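Local structure of uncharacterized protein AsbF (Bacillus anthracis, 3DX5) at residues Ile8-Gln13 with Trp254-Lys260; Ile194-Lys200 with His248-Glu253; Ile73-Phe79 with Glu120-Arg124; Glu142-Asn146 with His175-Ser179. The protein catalyses the manganese-dependent dehydration of 3-dehydroshikimate to 3,4-dihydroxybenzoate, the catechol building block of the siderophore petrobactin. All blocks are in the same frame, centred on the assembly; numbering follows the deposited sequence.

How the interactions relate
Three of the four contacts converge on the mouth of one TIM barrel, and the fourth lies on its flank. Interaction 2 is the deepest: two parallel barrel strands, joined by backbone hydrogen bonds, end in metal and product ligands. Interaction 4 brings more ligands from the loop after strand 138-142 and from helix 173-178; it touches interaction 2 around the manganese, their centres about 14 Å apart. Interaction 1, also buried, continues from strand 249-252 and borders the same product through apolar side chains, while its loops are joined by side-chain-to-carbonyl bonds and waters. Interaction 3, partly exposed, its nearest atoms about 9 Å from interaction 4 and 17 Å from interaction 2, is arginine-aromatic packing remote from the metal.

Interaction 1 (Ile8-Gln13 with Trp254-Lys260); sequences ISFRHQ and WFGHNAK. With DHB (3,4-dihydroxybenzoic acid), chain D.
One wall of the 3,4-dihydroxybenzoate pocket is made where the loop after the first barrel strand meets the loop after the last. I8 and S9 lie in a 3-10 segment and F10-Q13 form a type I turn; opposite, 254-258 run as a loop into the helix starting at A259. S9 and F255 are in register, CA to CA 5.4 Å. S9 (chi1 m) donates from OG to W254 O at 2.7 Å. R11 (chi1 p, then t, t) reaches F255 O with NH2 at 2.9 Å, while its NH1 bonds I8 O at 3.1 Å and donates to water 1, which lies within hydrogen-bonding distance of S9 O and G256 O. A259 CB sits over the F10 ring, 4.2 Å from CE1, and K260 CG lies at its edge, 3.8 Å from CE1. Waters 2 and 3 link Q13 NE2 to K260 N and Q13 OE1 to A259 N. I8 CG2 meets F255 CE1 at 3.8 Å, and F255 CE2 comes within 3.5 Å of DHB C4. Within the turn, H12 O is hydrogen-bonded to T37 OG1 of the second subunit. Such loops at the C-terminal strand ends are where TIM barrels build their active sites.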
# COMPACT_ATOMS: atom_id res chain seq x y z
N ILE A 8 5.87 2.10 -7.80
CA ILE A 8 5.70 1.48 -6.48
C ILE A 8 6.48 2.22 -5.35
O ILE A 8 6.07 2.19 -4.21
CB ILE A 8 6.07 -0.04 -6.49
CG1 ILE A 8 5.46 -0.77 -5.27
CG2 ILE A 8 7.60 -0.27 -6.67
CD1 ILE A 8 5.58 -2.38 -5.36
N SER A 9 7.56 2.93 -5.70
CA SER A 9 8.31 3.72 -4.70
C SER A 9 7.45 4.81 -4.08
O SER A 9 7.78 5.34 -3.01
CB SER A 9 9.60 4.34 -5.33
OG SER A 9 10.46 3.30 -5.79
N PHE A 10 6.36 5.16 -4.77
CA PHE A 10 5.48 6.27 -4.34
C PHE A 10 4.14 5.77 -3.77
O PHE A 10 3.20 6.55 -3.64
CB PHE A 10 5.23 7.20 -5.55
CG PHE A 10 6.48 7.84 -6.04
CD1 PHE A 10 6.90 9.07 -5.50
CD2 PHE A 10 7.28 7.21 -7.00
CE1 PHE A 10 8.10 9.67 -5.91
CE2 PHE A 10 8.49 7.78 -7.41
CZ PHE A 10 8.90 9.01 -6.87
N ARG A 11 4.07 4.47 -3.42
CA ARG A 11 2.79 3.82 -3.00
C ARG A 11 2.21 4.41 -1.71
O ARG A 11 1.03 4.22 -1.42
CB ARG A 11 3.02 2.30 -2.84
CG ARG A 11 3.92 1.92 -1.58
CD ARG A 11 4.61 0.51 -1.73
NE ARG A 11 5.51 0.30 -0.57
CZ ARG A 11 6.66 0.96 -0.40
NH1 ARG A 11 7.13 1.77 -1.35
NH2 ARG A 11 7.38 0.78 0.70
N HIS A 12 3.06 5.09 -0.91
CA HIS A 12 2.64 5.71 0.34
C HIS A 12 2.62 7.24 0.37
O HIS A 12 2.70 7.88 1.43
CB HIS A 12 3.45 5.14 1.52
CG HIS A 12 3.21 3.68 1.73
ND1 HIS A 12 4.24 2.78 1.91
CD2 HIS A 12 2.07 2.95 1.74
CE1 HIS A 12 3.74 1.57 2.07
NE2 HIS A 12 2.43 1.64 1.95
N GLN A 13 2.44 7.84 -0.80
CA GLN A 13 2.29 9.28 -0.84
C GLN A 13 1.29 9.68 -1.93
O GLN A 13 1.06 8.94 -2.89
CB GLN A 13 3.67 9.96 -1.02
CG GLN A 13 4.34 9.70 -2.35
CD GLN A 13 5.88 9.93 -2.28
OE1 GLN A 13 6.65 9.05 -1.84
NE2 GLN A 13 6.32 11.08 -2.74
N TRP A 254 13.34 1.52 -4.97
CA TRP A 254 13.42 2.04 -3.61
C TRP A 254 12.10 1.87 -2.86
O TRP A 254 11.05 2.34 -3.32
CB TRP A 254 13.80 3.53 -3.64
CG TRP A 254 13.95 4.16 -2.29
CD1 TRP A 254 13.18 5.15 -1.75
CD2 TRP A 254 14.97 3.87 -1.32
NE1 TRP A 254 13.65 5.49 -0.51
CE2 TRP A 254 14.76 4.73 -0.22
CE3 TRP A 254 16.05 2.97 -1.29
CZ2 TRP A 254 15.56 4.71 0.94
CZ3 TRP A 254 16.88 2.95 -0.14
CH2 TRP A 254 16.63 3.84 0.96
N PHE A 255 12.15 1.21 -1.71
CA PHE A 255 10.96 0.99 -0.91
C PHE A 255 10.98 1.84 0.38
O PHE A 255 10.08 1.74 1.19
CB PHE A 255 10.87 -0.49 -0.53
CG PHE A 255 10.52 -1.39 -1.68
CD1 PHE A 255 9.45 -1.07 -2.53
CD2 PHE A 255 11.21 -2.58 -1.88
CE1 PHE A 255 9.07 -1.90 -3.54
CE2 PHE A 255 10.84 -3.44 -2.92
CZ PHE A 255 9.78 -3.09 -3.77
N GLY A 256 12.02 2.67 0.56
CA GLY A 256 12.20 3.44 1.81
C GLY A 256 11.50 4.79 1.80
O GLY A 256 10.69 5.11 0.90
N HIS A 257 11.81 5.59 2.81
CA HIS A 257 11.21 6.93 2.98
C HIS A 257 11.86 7.93 2.04
O HIS A 257 12.93 7.63 1.50
CB HIS A 257 11.37 7.37 4.45
CG HIS A 257 10.54 6.54 5.38
ND1 HIS A 257 11.01 6.04 6.57
CD2 HIS A 257 9.28 6.05 5.25
CE1 HIS A 257 10.07 5.32 7.16
NE2 HIS A 257 9.01 5.31 6.37
N ASN A 258 11.22 9.08 1.81
CA ASN A 258 11.86 10.20 1.07
C ASN A 258 12.28 9.78 -0.35
O ASN A 258 13.41 10.05 -0.78
CB ASN A 258 13.11 10.72 1.83
CG ASN A 258 12.90 10.84 3.34
OD1 ASN A 258 13.72 10.38 4.13
ND2 ASN A 258 11.78 11.43 3.74
N ALA A 259 11.39 9.09 -1.07
CA ALA A 259 11.76 8.52 -2.37
C ALA A 259 12.40 9.54 -3.33
O ALA A 259 13.40 9.25 -3.96
CB ALA A 259 10.57 7.86 -3.03
N LYS A 260 11.82 10.73 -3.42
CA LYS A 260 12.35 11.74 -4.33
C LYS A 260 13.78 12.16 -4.01
O LYS A 260 14.62 12.24 -4.92
CB LYS A 260 11.44 12.98 -4.39
CG LYS A 260 10.23 12.79 -5.24
CD LYS A 260 9.41 14.09 -5.10
CE LYS A 260 8.35 14.26 -6.15
NZ LYS A 260 7.58 15.49 -5.76
C1 DHB D . 7.93 -6.30 -4.50
C2 DHB D . 9.15 -6.41 -5.15
C3 DHB D . 10.32 -6.69 -4.42
O3 DHB D . 11.56 -6.82 -4.99
C4 DHB D . 10.20 -6.90 -2.98
O4 DHB D . 11.34 -7.18 -2.31
C5 DHB D . 8.96 -6.82 -2.34
C6 DHB D . 7.83 -6.51 -3.12
C DHB D . 6.69 -5.97 -5.32
O1 DHB D . 5.56 -5.89 -4.84
O2 DHB D . 6.82 -5.72 -6.62
O HOH W 1 9.11 3.96 -0.96
O HOH W 2 9.20 11.89 -1.93
O HOH W 3 8.64 8.69 -0.11

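Interaction 2 (Ile194-Lys200 with His248-Glu253); sequences IQHYHFK and HFASLE. With MN (manganese (II) ion), chain B; DHB (3,4-dihydroxybenzoic acid), chain D.
Strands 194-199 and 249-252 run parallel as barrel neighbours, their axes 4.5 Å apart at closest approach and 26° from each other. Y197 pairs with A250, H198 with S251 and F199 with L252. The ladder is Y197 N to F249 O (2.9 Å), S251 N to Y197 O (3.0 Å), F199 N to S251 O (2.8 Å) and E253 N to F199 O (3.1 Å). The A250 methyl is the bump: CB presses on the F199 face (chi1 m), 3.6 Å from the centroid, with Y197 CD2 (chi1 m) 4.0 Å from the same CB. On the other face F249 CB covers the H196 ring, 4.1 Å from its centroid, and S251 CB sits 3.8 Å from H198 CD2. At the start, Q195 CA rests on the H248 ring, 3.8 Å from the centroid. H198 ND1 (2.3 Å) and E253 OE1 and OE2 (2.4 Å each; chi1, chi2 t) bind manganese, with DHB O3, E142 and D172. K200 NZ (chi1 p, then t, t) forms a salt bridge with E253 OE1 and a hydrogen bond with DHB O3, 2.8 Å each, and a salt bridge with D172. H198 NE2 and S251 OG hydrogen-bond E33. Strands 167-172 and 2-6 flank the pair, and helix 236-243 packs on Y197 and F199.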
# COMPACT_ATOMS: atom_id res chain seq x y z
N ILE A 194 17.12 -12.62 -19.64
CA ILE A 194 16.91 -11.36 -18.91
C ILE A 194 16.33 -10.26 -19.81
O ILE A 194 16.82 -10.07 -20.92
CB ILE A 194 18.24 -10.86 -18.31
CG1 ILE A 194 18.67 -11.78 -17.15
CG2 ILE A 194 18.16 -9.33 -17.84
CD1 ILE A 194 20.09 -11.52 -16.79
N GLN A 195 15.31 -9.54 -19.34
CA GLN A 195 14.81 -8.37 -20.09
C GLN A 195 14.79 -7.09 -19.27
O GLN A 195 14.53 -6.00 -19.81
CB GLN A 195 13.42 -8.64 -20.66
CG GLN A 195 13.38 -9.79 -21.65
CD GLN A 195 13.74 -9.38 -23.05
OE1 GLN A 195 14.90 -9.09 -23.36
NE2 GLN A 195 12.74 -9.37 -23.94
N HIS A 196 15.05 -7.21 -17.96
CA HIS A 196 14.90 -6.07 -17.03
C HIS A 196 15.68 -6.37 -15.76
O HIS A 196 15.92 -7.55 -15.41
CB HIS A 196 13.40 -5.83 -16.70
CG HIS A 196 13.02 -4.39 -16.45
ND1 HIS A 196 13.36 -3.71 -15.30
CD2 HIS A 196 12.26 -3.54 -17.17
CE1 HIS A 196 12.85 -2.49 -15.33
NE2 HIS A 196 12.17 -2.36 -16.46
N TYR A 197 16.11 -5.32 -15.06
CA TYR A 197 16.72 -5.50 -13.72
C TYR A 197 15.98 -4.68 -12.66
O TYR A 197 15.36 -3.68 -12.98
CB TYR A 197 18.19 -5.04 -13.67
CG TYR A 197 19.01 -5.49 -14.84
CD1 TYR A 197 19.55 -6.78 -14.88
CD2 TYR A 197 19.25 -4.62 -15.93
CE1 TYR A 197 20.30 -7.21 -15.97
CE2 TYR A 197 20.02 -5.03 -17.01
CZ TYR A 197 20.53 -6.33 -17.02
OH TYR A 197 21.30 -6.76 -18.08
N HIS A 198 16.13 -5.10 -11.41
CA HIS A 198 15.82 -4.31 -10.22
C HIS A 198 17.11 -4.13 -9.45
O HIS A 198 17.81 -5.12 -9.21
CB HIS A 198 14.80 -5.04 -9.32
CG HIS A 198 13.38 -4.83 -9.73
ND1 HIS A 198 12.30 -5.34 -9.03
CD2 HIS A 198 12.85 -4.14 -10.78
CE1 HIS A 198 11.18 -4.96 -9.62
NE2 HIS A 198 11.49 -4.24 -10.69
N PHE A 199 17.40 -2.90 -9.04
CA PHE A 199 18.58 -2.58 -8.25
C PHE A 199 18.11 -2.05 -6.89
O PHE A 199 17.48 -0.99 -6.82
CB PHE A 199 19.37 -1.43 -8.91
CG PHE A 199 20.23 -1.82 -10.12
CD1 PHE A 199 20.18 -3.09 -10.69
CD2 PHE A 199 21.04 -0.86 -10.72
CE1 PHE A 199 20.96 -3.41 -11.81
CE2 PHE A 199 21.83 -1.16 -11.84
CZ PHE A 199 21.80 -2.45 -12.38
N LYS A 200 18.43 -2.75 -5.81
CA LYS A 200 18.23 -2.16 -4.47
C LYS A 200 19.31 -2.77 -3.58
O LYS A 200 19.95 -3.76 -3.96
CB LYS A 200 16.78 -2.37 -3.93
CG LYS A 200 16.31 -3.86 -3.81
CD LYS A 200 14.90 -3.91 -3.17
CE LYS A 200 14.39 -5.35 -2.96
NZ LYS A 200 14.19 -6.08 -4.27
N HIS A 248 18.92 -3.51 -21.45
CA HIS A 248 17.75 -3.59 -20.53
C HIS A 248 17.73 -2.48 -19.51
O HIS A 248 18.79 -1.96 -19.12
CB HIS A 248 17.69 -4.96 -19.85
CG HIS A 248 17.91 -6.10 -20.80
ND1 HIS A 248 17.17 -6.26 -21.96
CD2 HIS A 248 18.84 -7.10 -20.81
CE1 HIS A 248 17.60 -7.33 -22.61
NE2 HIS A 248 18.62 -7.85 -21.94
N PHE A 249 16.53 -2.07 -19.12
CA PHE A 249 16.41 -1.06 -18.10
C PHE A 249 16.74 -1.65 -16.74
O PHE A 249 16.41 -2.82 -16.45
CB PHE A 249 14.97 -0.52 -18.07
CG PHE A 249 14.71 0.59 -19.09
CD1 PHE A 249 14.22 0.30 -20.38
CD2 PHE A 249 14.98 1.92 -18.75
CE1 PHE A 249 14.00 1.34 -21.32
CE2 PHE A 249 14.75 2.96 -19.66
CZ PHE A 249 14.26 2.67 -20.95
N ALA A 250 17.35 -0.83 -15.88
CA ALA A 250 17.49 -1.19 -14.48
C ALA A 250 16.66 -0.23 -13.69
O ALA A 250 16.91 0.98 -13.74
CB ALA A 250 19.00 -1.11 -14.03
N SER A 251 15.68 -0.74 -12.94
CA SER A 251 14.89 0.13 -12.07
C SER A 251 15.57 0.33 -10.71
O SER A 251 16.07 -0.64 -10.13
CB SER A 251 13.52 -0.52 -11.81
OG SER A 251 12.63 -0.19 -12.86
N LEU A 252 15.53 1.56 -10.18
CA LEU A 252 15.99 1.83 -8.84
C LEU A 252 14.81 1.54 -7.91
O LEU A 252 13.96 2.41 -7.67
CB LEU A 252 16.48 3.31 -8.69
CG LEU A 252 17.57 3.72 -9.69
CD1 LEU A 252 18.07 5.13 -9.40
CD2 LEU A 252 18.76 2.69 -9.70
N GLU A 253 14.74 0.30 -7.44
CA GLU A 253 13.58 -0.16 -6.69
C GLU A 253 13.67 0.26 -5.24
O GLU A 253 14.00 -0.57 -4.36
CB GLU A 253 13.49 -1.68 -6.76
CG GLU A 253 12.10 -2.22 -6.37
CD GLU A 253 12.04 -3.75 -6.44
OE1 GLU A 253 13.09 -4.39 -6.21
OE2 GLU A 253 10.95 -4.30 -6.74
MN MN B . 12.09 -6.36 -7.00
C1 DHB D . 7.93 -6.30 -4.50
C2 DHB D . 9.15 -6.41 -5.15
C3 DHB D . 10.32 -6.69 -4.42
O3 DHB D . 11.56 -6.82 -4.99
C4 DHB D . 10.20 -6.90 -2.98
O4 DHB D . 11.34 -7.18 -2.31
C5 DHB D . 8.96 -6.82 -2.34
C6 DHB D . 7.83 -6.51 -3.12
C DHB D . 6.69 -5.97 -5.32
O1 DHB D . 5.56 -5.89 -4.84
O2 DHB D . 6.82 -5.72 -6.62
O HOH W 4 14.15 -3.44 -20.26
O HOH W 5 15.07 -4.77 -22.97

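Interaction 3 (Ile73-Phe79 with Glu120-Arg124); sequences ISLSADF and EYVNR
Helix 115-134 presents one side of residues 120-124 to the loop 73-79, which has a type I turn from S74 to A77 (A77 N to S74 O, 3.1 Å) and enters helix 79-96 with D78 at the N-cap position. E120 (chi1 t, chi2 p) points toward the loop near its exposed crest, its CG 3.4 Å from L75 CD2. Y121 (chi1 m) lays its ring against I73-L75: I73 O lies over one face, I73 CD1 is 4.2 Å from CD2, L75 CG is 4.2 Å from CE1, and S74 CB approaches OH to 3.3 Å. The same ring meets F113 edge-to-face. Here the loop following barrel strand 64-68 folds against the helix of the next beta-alpha unit, so the contact joins consecutive units on the outside of the TIM barrel; the side chain of I73 is about 10 Å from that of the substrate-binding Y70. R124, one turn after E120 (R124 N to E120 O, 3.1 Å), comes closest to I73 in register, CA to CA 6.4 Å. Its extended side chain (m, t, t) carries NH1 to I73 O for a 3.2 Å hydrogen bond. The guanidinium lies flat on the F79 ring (chi1 t), centres 4.6 Å apart and planes at 26°, with CG also over that ring. On the helix side, R124 NE and E120 OE2, 3.0 Å apart, form a salt bridge whose hydrogen bond is weak.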
# COMPACT_ATOMS: atom_id res chain seq x y z
N ILE A 73 -1.50 -17.83 -10.04
CA ILE A 73 -1.64 -19.10 -10.72
C ILE A 73 -1.52 -20.31 -9.74
O ILE A 73 -1.33 -21.44 -10.16
CB ILE A 73 -0.84 -19.17 -12.11
CG1 ILE A 73 0.52 -18.53 -12.08
CG2 ILE A 73 -1.44 -18.22 -13.12
CD1 ILE A 73 1.36 -19.09 -11.10
N SER A 74 -1.63 -20.04 -8.44
CA SER A 74 -1.72 -21.09 -7.43
C SER A 74 -2.96 -21.98 -7.64
O SER A 74 -3.89 -21.63 -8.37
CB SER A 74 -1.77 -20.48 -6.03
OG SER A 74 -3.08 -19.99 -5.73
N LEU A 75 -2.97 -23.15 -7.00
CA LEU A 75 -4.11 -24.10 -7.09
C LEU A 75 -5.40 -23.53 -6.49
O LEU A 75 -6.49 -23.79 -6.99
CB LEU A 75 -3.76 -25.41 -6.40
CG LEU A 75 -2.53 -26.19 -6.87
CD1 LEU A 75 -2.51 -27.57 -6.23
CD2 LEU A 75 -2.55 -26.33 -8.37
N SER A 76 -5.28 -22.78 -5.41
CA SER A 76 -6.41 -22.09 -4.79
C SER A 76 -7.03 -20.98 -5.67
O SER A 76 -8.14 -20.54 -5.39
CB SER A 76 -5.98 -21.49 -3.44
OG SER A 76 -4.66 -20.96 -3.54
N ALA A 77 -6.31 -20.54 -6.71
CA ALA A 77 -6.71 -19.40 -7.58
C ALA A 77 -7.90 -19.72 -8.46
O ALA A 77 -8.04 -20.83 -8.96
CB ALA A 77 -5.54 -18.97 -8.48
N ASP A 78 -8.75 -18.72 -8.68
CA ASP A 78 -9.71 -18.81 -9.77
C ASP A 78 -8.97 -18.46 -11.06
O ASP A 78 -8.74 -17.28 -11.38
CB ASP A 78 -10.90 -17.87 -9.54
CG ASP A 78 -11.93 -17.96 -10.65
OD1 ASP A 78 -11.75 -18.70 -11.66
OD2 ASP A 78 -12.97 -17.29 -10.50
N PHE A 79 -8.61 -19.50 -11.81
CA PHE A 79 -7.73 -19.32 -12.95
C PHE A 79 -8.35 -18.54 -14.12
O PHE A 79 -7.64 -17.79 -14.80
CB PHE A 79 -7.12 -20.65 -13.42
CG PHE A 79 -5.95 -20.46 -14.34
CD1 PHE A 79 -4.77 -19.89 -13.87
CD2 PHE A 79 -6.04 -20.83 -15.68
CE1 PHE A 79 -3.69 -19.68 -14.72
CE2 PHE A 79 -4.95 -20.64 -16.55
CZ PHE A 79 -3.77 -20.06 -16.06
N GLU A 120 2.03 -28.51 -11.97
CA GLU A 120 0.84 -27.69 -12.27
C GLU A 120 1.19 -26.18 -12.49
O GLU A 120 0.59 -25.53 -13.34
CB GLU A 120 -0.25 -27.90 -11.20
CG GLU A 120 -1.54 -27.16 -11.47
CD GLU A 120 -2.12 -27.42 -12.85
OE1 GLU A 120 -1.75 -28.43 -13.50
OE2 GLU A 120 -2.96 -26.60 -13.28
N TYR A 121 2.15 -25.65 -11.74
CA TYR A 121 2.51 -24.24 -11.89
C TYR A 121 3.28 -24.02 -13.20
O TYR A 121 3.06 -23.01 -13.88
CB TYR A 121 3.32 -23.71 -10.70
CG TYR A 121 2.57 -23.46 -9.39
CD1 TYR A 121 1.71 -24.43 -8.82
CD2 TYR A 121 2.75 -22.27 -8.71
CE1 TYR A 121 1.05 -24.18 -7.60
CE2 TYR A 121 2.10 -22.02 -7.50
CZ TYR A 121 1.27 -22.98 -6.96
OH TYR A 121 0.67 -22.69 -5.77
N VAL A 122 4.17 -24.95 -13.57
CA VAL A 122 4.85 -24.87 -14.88
C VAL A 122 3.83 -24.79 -16.02
O VAL A 122 3.93 -23.94 -16.92
CB VAL A 122 5.81 -26.09 -15.08
CG1 VAL A 122 6.22 -26.28 -16.57
CG2 VAL A 122 7.04 -25.94 -14.21
N ASN A 123 2.83 -25.68 -16.00
CA ASN A 123 1.78 -25.67 -17.01
C ASN A 123 1.01 -24.33 -17.07
O ASN A 123 0.68 -23.87 -18.17
CB ASN A 123 0.81 -26.85 -16.82
CG ASN A 123 1.50 -28.20 -17.04
OD1 ASN A 123 2.61 -28.29 -17.64
ND2 ASN A 123 0.88 -29.27 -16.53
N ARG A 124 0.73 -23.73 -15.92
CA ARG A 124 0.03 -22.44 -15.88
C ARG A 124 0.86 -21.27 -16.35
O ARG A 124 0.34 -20.41 -17.09
CB ARG A 124 -0.52 -22.18 -14.49
CG ARG A 124 -1.76 -23.04 -14.27
CD ARG A 124 -2.23 -23.00 -12.85
NE ARG A 124 -3.53 -23.67 -12.75
CZ ARG A 124 -4.46 -23.35 -11.85
NH1 ARG A 124 -4.23 -22.42 -10.95
NH2 ARG A 124 -5.63 -23.99 -11.87

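Interaction 4 (Glu142-Asn146 with His175-Ser179); sequences ETHPN and HIWES. With MN (manganese (II) ion), chain B; DHB (3,4-dihydroxybenzoic acid), chain D.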
# COMPACT_ATOMS: atom_id res chain seq x y z
N GLU A 142 10.14 -12.42 -11.71
CA GLU A 142 11.12 -11.72 -10.87
C GLU A 142 11.81 -12.75 -9.94
O GLU A 142 11.16 -13.62 -9.40
CB GLU A 142 10.40 -10.61 -10.09
CG GLU A 142 11.36 -9.77 -9.26
CD GLU A 142 10.77 -8.44 -8.91
OE1 GLU A 142 10.03 -7.85 -9.73
OE2 GLU A 142 11.06 -7.97 -7.81
N THR A 143 13.13 -12.67 -9.80
CA THR A 143 13.85 -13.52 -8.86
C THR A 143 13.56 -13.02 -7.41
O THR A 143 13.88 -11.88 -7.06
CB THR A 143 15.36 -13.51 -9.15
OG1 THR A 143 15.78 -12.16 -9.21
CG2 THR A 143 15.70 -14.19 -10.55
N HIS A 144 12.93 -13.89 -6.62
CA HIS A 144 12.39 -13.54 -5.30
C HIS A 144 12.41 -14.70 -4.31
O HIS A 144 12.12 -15.83 -4.71
CB HIS A 144 10.92 -13.15 -5.45
CG HIS A 144 10.66 -11.75 -5.05
ND1 HIS A 144 9.77 -11.41 -4.06
CD2 HIS A 144 11.27 -10.60 -5.45
CE1 HIS A 144 9.77 -10.09 -3.93
NE2 HIS A 144 10.68 -9.58 -4.76
N PRO A 145 12.77 -14.41 -3.03
CA PRO A 145 12.65 -15.44 -1.98
C PRO A 145 11.16 -15.85 -1.83
O PRO A 145 10.25 -15.09 -2.22
CB PRO A 145 13.17 -14.73 -0.72
CG PRO A 145 12.91 -13.25 -1.01
CD PRO A 145 13.15 -13.09 -2.47
N ASN A 146 10.94 -17.05 -1.33
CA ASN A 146 9.55 -17.53 -1.12
C ASN A 146 8.74 -17.65 -2.41
O ASN A 146 7.53 -17.45 -2.42
CB ASN A 146 8.84 -16.67 -0.02
CG ASN A 146 9.66 -16.65 1.28
OD1 ASN A 146 10.08 -15.59 1.76
ND2 ASN A 146 9.96 -17.82 1.79
N HIS A 175 17.89 -9.91 -4.24
CA HIS A 175 17.33 -11.19 -3.90
C HIS A 175 18.17 -12.35 -4.36
O HIS A 175 18.18 -13.39 -3.72
CB HIS A 175 15.88 -11.31 -4.40
CG HIS A 175 14.96 -10.37 -3.69
ND1 HIS A 175 14.90 -10.31 -2.31
CD2 HIS A 175 14.14 -9.40 -4.14
CE1 HIS A 175 14.04 -9.38 -1.95
NE2 HIS A 175 13.56 -8.81 -3.04
N ILE A 176 18.88 -12.16 -5.46
CA ILE A 176 19.79 -13.16 -5.96
C ILE A 176 20.93 -13.35 -4.94
O ILE A 176 21.24 -14.47 -4.55
CB ILE A 176 20.28 -12.74 -7.39
CG1 ILE A 176 19.41 -13.45 -8.42
CG2 ILE A 176 21.75 -13.02 -7.61
CD1 ILE A 176 19.48 -14.99 -8.36
N TRP A 177 21.50 -12.24 -4.48
CA TRP A 177 22.55 -12.24 -3.46
C TRP A 177 22.07 -12.92 -2.15
O TRP A 177 22.77 -13.74 -1.55
CB TRP A 177 22.98 -10.81 -3.20
CG TRP A 177 24.01 -10.73 -2.13
CD1 TRP A 177 25.36 -10.90 -2.29
CD2 TRP A 177 23.79 -10.49 -0.75
NE1 TRP A 177 26.00 -10.77 -1.07
CE2 TRP A 177 25.06 -10.51 -0.11
CE3 TRP A 177 22.65 -10.23 0.02
CZ2 TRP A 177 25.21 -10.29 1.26
CZ3 TRP A 177 22.80 -10.02 1.39
CH2 TRP A 177 24.07 -10.06 1.99
N GLU A 178 20.86 -12.58 -1.73
CA GLU A 178 20.20 -13.17 -0.57
C GLU A 178 20.16 -14.68 -0.68
O GLU A 178 20.34 -15.34 0.32
CB GLU A 178 18.78 -12.59 -0.44
CG GLU A 178 17.85 -13.28 0.55
CD GLU A 178 16.52 -12.51 0.72
OE1 GLU A 178 16.01 -11.92 -0.25
OE2 GLU A 178 16.02 -12.45 1.85
N SER A 179 19.95 -15.22 -1.87
CA SER A 179 19.87 -16.68 -2.04
C SER A 179 21.23 -17.33 -1.89
O SER A 179 21.31 -18.53 -1.86
CB SER A 179 19.28 -17.06 -3.40
OG SER A 179 20.25 -16.91 -4.44
MN MN B . 12.09 -6.36 -7.00
C1 DHB D . 7.93 -6.30 -4.50
C2 DHB D . 9.15 -6.41 -5.15
C3 DHB D . 10.32 -6.69 -4.42
O3 DHB D . 11.56 -6.82 -4.99
C4 DHB D . 10.20 -6.90 -2.98
O4 DHB D . 11.34 -7.18 -2.31
C5 DHB D . 8.96 -6.82 -2.34
C6 DHB D . 7.83 -6.51 -3.12
C DHB D . 6.69 -5.97 -5.32
O1 DHB D . 5.56 -5.89 -4.84
O2 DHB D . 6.82 -5.72 -6.62
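Two histidines crowd together at the product without bonding each other: H144 CD2 and H175 CD2 are 3.4 Å apart, the ring centroids 4.3 Å, the planes at an oblique 61°. Both rings turn their edges to the catechol oxygens. H175 NE2 is hydrogen-bonded to DHB O4 at 2.8 Å and weakly to DHB O3 at 3.4 Å; H144 NE2 comes within 2.9 Å of DHB O3, a placement consistent with its inferred role as proton acceptor. Across its ring, H175 ND1 donates to E178 OE1 at 2.8 Å, a His-carboxylate hydrogen bond consistent with a set ring orientation. P145 CD lies over a face of that ring, 3.3 Å from ND1, while P145 CG meets E178 OE1 at 3.5 Å. T143 O packs on H175 CB at 3.4 Å; no hydrogen bond crosses between the segments. E142 OE2 binds manganese at 2.1 Å beside DHB O3, also a ligand at 2.1 Å; D172, H198 and E253 complete the site, and E142 OE1 forms a salt bridge with R102. The loop continues strand 138-142, T143 OG1 is hydrogen-bonded to D172 N at the end of neighbouring strand 167-172, and helix 173-178 follows that strand directly, with I176 packed back on L171.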